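Local coordinates for protein Two-component system sensor histidine kinase (Bacteroides thetaiotaomicron, PDB 3OTT) that probably senses saccharides through this extracellular beta-propeller and beta-sandwich region and relays the signal by autophosphorylation of a histidine kinase, at residues Phe101-Thr114 / Leu117-Gln129. Sequence-based numbering, arbitrary orientation.
Sequences FPTDVRTMALQGDT and LGALNGLYTYQLQ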
loop_
_atom_site.group_PDB
_atom_site.type_symbol
_atom_site.label_atom_id
_atom_site.label_comp_id
_atom_site.label_asym_id
_atom_site.label_seq_id
_atom_site.Cartn_x
_atom_site.Cartn_y
_atom_site.Cartn_z
ATOM N N PHE B 101 32.978 -11.258 -12.609
ATOM C CA PHE B 101 32.519 -11.361 -11.239
ATOM C C PHE B 101 33.577 -12.036 -10.364
ATOM O O PHE B 101 34.359 -12.831 -10.856
ATOM C CB PHE B 101 31.227 -12.179 -11.222
ATOM C CG PHE B 101 29.978 -11.404 -11.708
ATOM C CD1 PHE B 101 29.547 -10.213 -11.047
ATOM C CD2 PHE B 101 29.220 -11.878 -12.790
ATOM C CE1 PHE B 101 28.428 -9.538 -11.469
ATOM C CE2 PHE B 101 28.053 -11.206 -13.223
ATOM C CZ PHE B 101 27.656 -10.032 -12.577
ATOM N N PRO B 102 33.595 -11.748 -9.059
ATOM C CA PRO B 102 34.467 -12.529 -8.191
ATOM C C PRO B 102 34.001 -13.987 -8.116
ATOM O O PRO B 102 32.846 -14.275 -8.377
ATOM C CB PRO B 102 34.293 -11.860 -6.829
ATOM C CG PRO B 102 32.953 -11.324 -6.848
ATOM C CD PRO B 102 32.729 -10.840 -8.283
ATOM N N THR B 103 34.924 -14.876 -7.776
ATOM C CA THR B 103 34.708 -16.292 -7.608
ATOM C C THR B 103 34.118 -16.637 -6.216
ATOM O O THR B 103 34.131 -15.804 -5.302
ATOM C CB THR B 103 36.084 -17.030 -7.790
ATOM O OG1 THR B 103 37.013 -16.589 -6.789
ATOM C CG2 THR B 103 36.699 -16.788 -9.215
ATOM N N ASP B 104 33.587 -17.856 -6.054
ATOM C CA ASP B 104 33.248 -18.374 -4.699
ATOM C C ASP B 104 32.265 -17.478 -3.918
ATOM O O ASP B 104 32.498 -17.135 -2.728
ATOM C CB ASP B 104 34.533 -18.588 -3.867
ATOM C CG ASP B 104 35.558 -19.469 -4.591
ATOM O OD1 ASP B 104 35.155 -20.566 -5.124
ATOM O OD2 ASP B 104 36.764 -19.072 -4.654
ATOM N N VAL B 105 31.196 -17.075 -4.602
ATOM C CA VAL B 105 30.101 -16.366 -4.012
ATOM C C VAL B 105 29.284 -17.318 -3.110
ATOM O O VAL B 105 28.980 -18.515 -3.490
ATOM C CB VAL B 105 29.240 -15.790 -5.120
ATOM C CG1 VAL B 105 27.958 -15.206 -4.592
ATOM C CG2 VAL B 105 30.045 -14.716 -5.915
ATOM N N ARG B 106 28.855 -16.765 -1.974
ATOM C CA ARG B 106 28.238 -17.553 -0.929
ATOM C C ARG B 106 26.934 -16.909 -0.505
ATOM O O ARG B 106 26.058 -17.585 0.008
ATOM C CB ARG B 106 29.152 -17.679 0.293
ATOM C CG ARG B 106 30.325 -18.610 0.152
ATOM C CD ARG B 106 29.869 -20.092 0.084
ATOM N NE ARG B 106 31.022 -20.986 -0.112
ATOM C CZ ARG B 106 31.619 -21.159 -1.290
ATOM N NH1 ARG B 106 31.187 -20.485 -2.362
ATOM N NH2 ARG B 106 32.634 -22.019 -1.415
ATOM N N THR B 107 26.765 -15.612 -0.732
ATOM C CA THR B 107 25.579 -14.939 -0.231
ATOM C C THR B 107 25.290 -13.721 -1.052
ATOM O O THR B 107 26.225 -13.079 -1.580
ATOM C CB THR B 107 25.746 -14.544 1.309
ATOM O OG1 THR B 107 24.591 -13.824 1.726
ATOM C CG2 THR B 107 26.983 -13.538 1.533
ATOM N N MET B 108 24.010 -13.369 -1.180
ATOM C CA MET B 108 23.584 -12.212 -2.029
ATOM C C MET B 108 22.421 -11.499 -1.380
ATOM O O MET B 108 21.628 -12.152 -0.743
ATOM C CB MET B 108 23.138 -12.650 -3.403
ATOM C CG MET B 108 24.219 -13.297 -4.265
ATOM S SD MET B 108 23.768 -13.761 -6.022
ATOM C CE MET B 108 22.631 -14.979 -5.793
ATOM N N ALA B 109 22.340 -10.163 -1.493
ATOM C CA ALA B 109 21.209 -9.416 -0.943
ATOM C C ALA B 109 21.048 -8.182 -1.757
ATOM O O ALA B 109 22.048 -7.470 -2.011
ATOM C CB ALA B 109 21.447 -9.067 0.495
ATOM N N LEU B 110 19.816 -7.931 -2.204
ATOM C CA LEU B 110 19.487 -6.691 -2.944
ATOM C C LEU B 110 19.207 -5.504 -2.021
ATOM O O LEU B 110 18.581 -5.681 -0.957
ATOM C CB LEU B 110 18.184 -6.880 -3.660
ATOM C CG LEU B 110 18.242 -7.318 -5.084
ATOM C CD1 LEU B 110 16.823 -7.807 -5.459
ATOM C CD2 LEU B 110 18.744 -6.140 -5.979
ATOM N N GLN B 111 19.612 -4.318 -2.457
ATOM C CA GLN B 111 19.337 -3.086 -1.783
ATOM C C GLN B 111 18.915 -2.123 -2.878
ATOM O O GLN B 111 19.750 -1.508 -3.494
ATOM C CB GLN B 111 20.583 -2.560 -1.023
ATOM C CG GLN B 111 20.253 -1.375 -0.075
ATOM C CD GLN B 111 21.464 -0.733 0.501
ATOM O OE1 GLN B 111 22.581 -0.922 0.019
ATOM N NE2 GLN B 111 21.270 0.001 1.571
ATOM N N GLY B 112 17.605 -2.041 -3.163
ATOM C CA GLY B 112 17.136 -1.177 -4.216
ATOM C C GLY B 112 17.669 -1.757 -5.505
ATOM O O GLY B 112 17.364 -2.910 -5.830
ATOM N N ASP B 113 18.480 -1.003 -6.231
ATOM C CA ASP B 113 18.989 -1.506 -7.513
ATOM C C ASP B 113 20.465 -1.813 -7.442
ATOM O O ASP B 113 21.156 -1.737 -8.413
ATOM C CB ASP B 113 18.722 -0.480 -8.575
ATOM C CG ASP B 113 18.519 -1.100 -9.954
ATOM O OD1 ASP B 113 18.006 -2.212 -10.046
ATOM O OD2 ASP B 113 18.862 -0.441 -10.943
ATOM N N THR B 114 20.936 -2.132 -6.236
ATOM C CA THR B 114 22.270 -2.570 -5.991
ATOM C C THR B 114 22.238 -3.979 -5.384
ATOM O O THR B 114 21.545 -4.192 -4.385
ATOM C CB THR B 114 22.954 -1.624 -5.019
ATOM O OG1 THR B 114 23.073 -0.346 -5.640
ATOM C CG2 THR B 114 24.319 -2.100 -4.764
ATOM N N LEU B 117 27.192 -8.792 -2.783
ATOM C CA LEU B 117 27.757 -10.113 -3.024
ATOM C C LEU B 117 28.754 -10.352 -1.934
ATOM O O LEU B 117 29.679 -9.541 -1.732
ATOM C CB LEU B 117 28.541 -10.159 -4.380
ATOM C CG LEU B 117 27.801 -9.671 -5.638
ATOM C CD1 LEU B 117 28.670 -9.607 -6.937
ATOM C CD2 LEU B 117 26.512 -10.561 -5.852
ATOM N N GLY B 118 28.583 -11.468 -1.236
ATOM C CA GLY B 118 29.582 -11.947 -0.300
ATOM C C GLY B 118 30.274 -13.214 -0.814
ATOM O O GLY B 118 29.607 -14.186 -1.212
ATOM N N ALA B 119 31.596 -13.231 -0.734
ATOM C CA ALA B 119 32.396 -14.310 -1.285
ATOM C C ALA B 119 33.449 -14.811 -0.293
ATOM O O ALA B 119 33.653 -14.225 0.772
ATOM C CB ALA B 119 33.071 -13.849 -2.615
ATOM N N LEU B 120 34.112 -15.907 -0.638
ATOM C CA LEU B 120 35.113 -16.492 0.228
ATOM C C LEU B 120 36.265 -15.541 0.430
ATOM O O LEU B 120 36.928 -15.612 1.486
ATOM C CB LEU B 120 35.631 -17.827 -0.313
ATOM C CG LEU B 120 34.751 -19.051 -0.005
ATOM C CD1 LEU B 120 35.534 -20.361 -0.221
ATOM C CD2 LEU B 120 34.140 -19.010 1.420
ATOM N N ASN B 121 36.541 -14.690 -0.572
ATOM C CA ASN B 121 37.582 -13.665 -0.393
ATOM C C ASN B 121 37.245 -12.204 -0.711
ATOM O O ASN B 121 38.075 -11.489 -1.221
ATOM C CB ASN B 121 38.948 -14.102 -1.007
ATOM C CG ASN B 121 40.194 -13.374 -0.306
ATOM O OD1 ASN B 121 40.989 -12.666 -0.956
ATOM N ND2 ASN B 121 40.327 -13.564 1.003
ATOM N N GLY B 122 36.040 -11.750 -0.378
ATOM C CA GLY B 122 35.707 -10.332 -0.428
ATOM C C GLY B 122 34.198 -10.071 -0.438
ATOM O O GLY B 122 33.373 -10.986 -0.630
ATOM N N LEU B 123 33.857 -8.803 -0.223
ATOM C CA LEU B 123 32.520 -8.312 -0.208
ATOM C C LEU B 123 32.422 -7.283 -1.303
ATOM O O LEU B 123 33.351 -6.456 -1.474
ATOM C CB LEU B 123 32.185 -7.647 1.151
ATOM C CG LEU B 123 30.815 -6.976 1.326
ATOM C CD1 LEU B 123 29.662 -8.026 1.321
ATOM C CD2 LEU B 123 30.757 -6.094 2.617
ATOM N N TYR B 124 31.289 -7.318 -2.039
ATOM C CA TYR B 124 31.186 -6.491 -3.236
ATOM C C TYR B 124 29.806 -5.895 -3.360
ATOM O O TYR B 124 28.822 -6.396 -2.805
ATOM C CB TYR B 124 31.510 -7.313 -4.528
ATOM C CG TYR B 124 32.837 -8.028 -4.438
ATOM C CD1 TYR B 124 32.948 -9.248 -3.769
ATOM C CD2 TYR B 124 33.993 -7.458 -4.997
ATOM C CE1 TYR B 124 34.184 -9.904 -3.678
ATOM C CE2 TYR B 124 35.196 -8.101 -4.937
ATOM C CZ TYR B 124 35.291 -9.310 -4.251
ATOM O OH TYR B 124 36.489 -9.939 -4.190
ATOM N N THR B 125 29.747 -4.840 -4.132
ATOM C CA THR B 125 28.508 -4.286 -4.568
ATOM C C THR B 125 28.437 -4.373 -6.092
ATOM O O THR B 125 29.467 -4.288 -6.801
ATOM C CB THR B 125 28.432 -2.880 -3.958
ATOM O OG1 THR B 125 27.493 -2.896 -2.866
ATOM C CG2 THR B 125 28.132 -1.857 -4.865
ATOM N N TYR B 126 27.222 -4.592 -6.599
ATOM C CA TYR B 126 26.988 -4.618 -8.032
ATOM C C TYR B 126 25.753 -3.818 -8.387
ATOM O O TYR B 126 24.649 -4.183 -8.017
ATOM C CB TYR B 126 26.831 -6.053 -8.527
ATOM C CG TYR B 126 26.765 -6.185 -10.041
ATOM C CD1 TYR B 126 27.746 -5.592 -10.865
ATOM C CD2 TYR B 126 25.720 -6.889 -10.661
ATOM C CE1 TYR B 126 27.724 -5.734 -12.269
ATOM C CE2 TYR B 126 25.679 -7.027 -12.062
ATOM C CZ TYR B 126 26.674 -6.454 -12.858
ATOM O OH TYR B 126 26.619 -6.585 -14.242
ATOM N N GLN B 127 25.964 -2.747 -9.133
ATOM C CA GLN B 127 24.962 -1.777 -9.398
ATOM C C GLN B 127 24.316 -2.207 -10.714
ATOM O O GLN B 127 24.975 -2.358 -11.684
ATOM C CB GLN B 127 25.571 -0.342 -9.400
ATOM C CG GLN B 127 24.587 0.804 -8.996
ATOM C CD GLN B 127 23.368 0.977 -9.995
ATOM O OE1 GLN B 127 23.524 0.980 -11.208
ATOM N NE2 GLN B 127 22.176 1.183 -9.440
ATOM N N LEU B 128 23.026 -2.471 -10.721
ATOM C CA LEU B 128 22.444 -3.251 -11.835
ATOM C C LEU B 128 22.255 -2.427 -13.083
ATOM O O LEU B 128 22.201 -2.993 -14.168
ATOM C CB LEU B 128 21.125 -3.890 -11.431
ATOM C CG LEU B 128 21.237 -4.917 -10.284
ATOM C CD1 LEU B 128 19.835 -5.286 -9.798
ATOM C CD2 LEU B 128 22.019 -6.205 -10.719
ATOM N N GLN B 129 22.140 -1.105 -12.946
ATOM C CA GLN B 129 22.050 -0.267 -14.126
ATOM C C GLN B 129 23.422 0.011 -14.729
ATOM O O GLN B 129 23.647 -0.204 -15.921
ATOM C CB GLN B 129 21.369 1.066 -13.824
ATOM C CG GLN B 129 21.003 1.824 -15.079
ATOM C CD GLN B 129 19.654 1.313 -15.708
ATOM O OE1 GLN B 129 19.147 0.241 -15.362
ATOM N NE2 GLN B 129 19.070 2.111 -16.572
HETATM O O HOH W 1 36.206 -14.516 -3.612
#
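G118 O takes two donors from strand 105-111: R106 N at 2.8 Å and, less straight (145° at the hydrogen), T107 N. Two consecutive residues facing one define a classic beta bulge, after which G118 N returns a nearly linear bond (176°) to T107 O. At the strand entrance L120 N reaches D104 O at 2.9 Å, and a water accepts from N121 N while donating to T103 O. T107 turns OG1 away from its backbone N, toward I151 N of strand 148-153 in the next blade, and leaves CG2 packed 3.6 Å from G118 CA, where a side chain on the glycine would collide.

F101, in the loop ahead of the strand and next to L117, directs its CE1/CZ edge into the Y126 ring, with CE1 over the centre and the planes at 79°: a T-shaped pair. Y126 OH is meanwhile satisfied by T99. Replacing Y126 by an alanine is likely to open a gap beside the F101 edge and to leave T99 OG1 without this partner. Nearby, P102 CG lies over the Y124 face, 3.8 Å from the ring centroid, a CH-pi contact.

Within the type II' turn 111-114, D113 O accepts from L128 N at 3.1 Å. Strands 105-111, 114-119 and 122-127 belong to one four-stranded propeller blade; backbone bonds join 105-111 to 117-119 and the turn to L128, while A119 and D104 also bond backbone groups of neighbouring blades. The D113 carboxylate is bound by R374 (salt bridge to OD1) and Y327 (hydrogen bond to OD2) of the second subunit, which would probably offset its charge at the dimer interface.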